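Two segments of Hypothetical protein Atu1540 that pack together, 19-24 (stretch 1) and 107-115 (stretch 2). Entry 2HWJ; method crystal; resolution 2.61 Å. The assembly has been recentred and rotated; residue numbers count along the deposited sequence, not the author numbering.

Stretch 1, residues 19-24: PTQIAV
Stretch 2 (107-115) NLIYPFDAQ

The firmest polar link between the two stretches is a backbone hydrogen bond from Tyr110 N to Thr20 O, 2.9 Å long with an N-H...O angle of 144°. The same carbonyl is approached by a CA-H...O contact, Ile109 CA to Thr20 O at 3.3 Å (angle at H 125°), and a second such contact, Gln21 CA to Tyr110 O at 3.5 Å (140°), lies one residue along. They accompany a single beta bridge, Gln21 with Tyr110, whose CA atoms are 4.7 Å apart. Gln21 is extended (-150/161); Tyr110 (-147/77) has an extended phi but a smaller psi, which leads into the turn at Pro111.

Thr20 also places its hydroxyl near the other stretch: with chi1 at 63° (p), Thr20 OG1 lies 3.1 Å from Leu108 O; whether this proton goes to Leu108 O is left open, since another acceptor is within reach.

The segments run in roughly the same direction, the end-to-end vectors of 20-23 and 108-114 differing by 20°. Nearest CA atoms pair Thr20 with Ile109 (4.9 Å), Gln21 with Tyr110, Ile22 with Asp113 (5.4 Å) and Ala23 with Ala114 (5.5 Å). The register thus skips Pro111 and Phe112, where stretch 2 makes a tight turn: Pro111 has phi/psi -79/65, and Phe112 N donates to Tyr110 O at 2.8 Å.

Ile22 (-92/-29) points its CA-to-CB bond toward this turn and has 70 Å² covered. In the m,t rotamer (-67°, 168°), Ile22 CD1 comes within 3.5 Å of Pro111 C and 4.4 Å of Pro111 CB, Ile22 CB lies 3.3 Å from Phe112 O, and Ile22 CG2 is 3.8 Å from Asp113 CA. The branched aliphatic chain therefore packs largely on backbone, while the CA-to-CB bonds of Pro111, Phe112 and Asp113 point away. Ala23 (-136/157) also points toward stretch 2; its methyl CB meets Ala114 N at 4.0 Å and Ala114 CB at 4.3 Å, a close approach between two small side chains.

Around the bridge, Thr20 CB lies 3.8 Å from Ile109 CG2 (chi1 p, chi2 t), and Gln21 CB lies 4.0 Å from Tyr110 CB, whose ring (chi1 -171°, t) leads away. Gln21, at chi1 67° (p), chi2 -167° (t) and chi3 58°, carries its amide forward along its own segment, where NE2 donates to Ala23 O at 2.9 Å (153°). In stretch 2, Gln115 N donates to Asp113 OD1 at a very short 2.5 Å. The contact buries 377 Å² in total, and all four contacting residues of stretch 1 are buried.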

# COMPACT_ATOMS: atom_id res chain seq x y z
N PRO A 19 2.83 6.17 24.31
CA PRO A 19 3.24 5.01 23.53
C PRO A 19 2.10 4.39 22.71
O PRO A 19 0.94 4.62 23.06
CB PRO A 19 3.63 3.97 24.60
CG PRO A 19 3.97 4.74 25.76
CD PRO A 19 3.22 6.06 25.72
N THR A 20 2.39 3.56 21.68
CA THR A 20 1.31 2.85 21.09
C THR A 20 1.61 1.38 20.97
O THR A 20 0.99 0.65 20.20
CB THR A 20 0.80 3.53 19.71
OG1 THR A 20 1.83 3.51 18.73
CG2 THR A 20 0.29 5.01 19.89
N GLN A 21 2.57 0.92 21.75
CA GLN A 21 2.95 -0.52 21.84
C GLN A 21 3.47 -0.82 23.23
O GLN A 21 3.87 0.08 23.99
CB GLN A 21 3.98 -0.90 20.76
CG GLN A 21 5.37 -0.28 20.91
CD GLN A 21 6.20 -0.45 19.67
OE1 GLN A 21 5.77 -0.02 18.63
NE2 GLN A 21 7.41 -1.02 19.78
N ILE A 22 3.48 -2.09 23.59
CA ILE A 22 3.77 -2.52 24.94
C ILE A 22 5.24 -2.80 25.10
O ILE A 22 5.78 -2.59 26.17
CB ILE A 22 2.91 -3.72 25.25
CG1 ILE A 22 1.47 -3.26 25.30
CG2 ILE A 22 3.22 -4.26 26.61
CD1 ILE A 22 0.52 -4.28 25.31
N ALA A 23 5.91 -3.21 24.01
CA ALA A 23 7.29 -3.74 24.15
C ALA A 23 8.25 -3.22 23.12
O ALA A 23 7.82 -2.75 22.10
CB ALA A 23 7.32 -5.27 24.24
N VAL A 24 9.55 -3.27 23.45
CA VAL A 24 10.63 -3.01 22.52
C VAL A 24 11.78 -3.92 22.95
O VAL A 24 11.72 -4.56 24.01
CB VAL A 24 11.15 -1.57 22.62
CG1 VAL A 24 10.18 -0.56 22.05
CG2 VAL A 24 11.50 -1.20 24.13
N ASN A 107 -4.22 0.27 12.21
CA ASN A 107 -2.94 -0.39 12.42
C ASN A 107 -1.85 0.51 12.97
O ASN A 107 -0.70 0.40 12.53
CB ASN A 107 -2.49 -1.02 11.13
CG ASN A 107 -3.33 -2.26 10.75
OD1 ASN A 107 -3.97 -2.92 11.60
ND2 ASN A 107 -3.34 -2.57 9.47
N LEU A 108 -2.19 1.35 13.94
CA LEU A 108 -1.29 2.29 14.52
C LEU A 108 -0.99 1.87 15.92
O LEU A 108 -0.21 2.55 16.65
CB LEU A 108 -1.85 3.71 14.44
CG LEU A 108 -1.99 4.20 12.94
CD1 LEU A 108 -2.75 5.49 12.71
CD2 LEU A 108 -0.68 4.26 12.20
N ILE A 109 -1.55 0.72 16.36
CA ILE A 109 -1.15 0.26 17.71
C ILE A 109 -0.68 -1.14 17.67
O ILE A 109 -0.87 -1.76 16.71
CB ILE A 109 -2.23 0.40 18.71
CG1 ILE A 109 -3.42 -0.45 18.30
CG2 ILE A 109 -2.52 1.90 18.90
CD1 ILE A 109 -4.43 -0.64 19.35
N TYR A 110 -0.01 -1.62 18.69
CA TYR A 110 0.50 -2.96 18.64
C TYR A 110 0.45 -3.48 20.04
O TYR A 110 1.45 -3.51 20.72
CB TYR A 110 1.92 -2.99 18.08
CG TYR A 110 2.40 -4.38 17.82
CD1 TYR A 110 3.41 -4.98 18.61
CD2 TYR A 110 1.77 -5.18 16.83
CE1 TYR A 110 3.85 -6.31 18.40
CE2 TYR A 110 2.21 -6.50 16.54
CZ TYR A 110 3.25 -7.07 17.36
OH TYR A 110 3.68 -8.37 17.10
N PRO A 111 -0.74 -3.85 20.49
CA PRO A 111 -0.93 -4.22 21.90
C PRO A 111 -0.45 -5.62 22.17
O PRO A 111 -1.28 -6.47 22.43
CB PRO A 111 -2.43 -4.20 22.07
CG PRO A 111 -2.96 -4.50 20.71
CD PRO A 111 -1.98 -3.94 19.70
N PHE A 112 0.85 -5.88 22.04
CA PHE A 112 1.39 -7.19 22.34
C PHE A 112 2.50 -7.11 23.35
O PHE A 112 3.38 -6.27 23.23
CB PHE A 112 1.88 -7.91 21.10
CG PHE A 112 0.80 -8.30 20.14
CD1 PHE A 112 0.32 -7.41 19.22
CD2 PHE A 112 0.29 -9.57 20.15
CE1 PHE A 112 -0.69 -7.80 18.32
CE2 PHE A 112 -0.70 -9.96 19.27
CZ PHE A 112 -1.16 -9.10 18.35
N ASP A 113 2.46 -7.97 24.37
CA ASP A 113 3.43 -7.88 25.46
C ASP A 113 4.74 -8.57 25.10
O ASP A 113 4.82 -9.24 24.11
CB ASP A 113 2.89 -8.55 26.72
CG ASP A 113 2.77 -10.01 26.54
OD1 ASP A 113 3.68 -10.61 25.93
OD2 ASP A 113 1.76 -10.57 27.02
N ALA A 114 5.71 -8.45 26.00
CA ALA A 114 7.05 -8.94 25.80
C ALA A 114 7.09 -10.45 25.47
O ALA A 114 8.06 -10.91 24.86
CB ALA A 114 7.96 -8.55 26.98
N GLN A 115 6.05 -11.23 25.80
CA GLN A 115 6.08 -12.62 25.35
C GLN A 115 5.10 -12.84 24.26
O GLN A 115 4.59 -13.94 24.06
CB GLN A 115 6.03 -13.70 26.46
CG GLN A 115 5.35 -13.33 27.78
CD GLN A 115 6.13 -12.24 28.56
OE1 GLN A 115 7.35 -12.39 28.79
NE2 GLN A 115 5.43 -11.11 28.94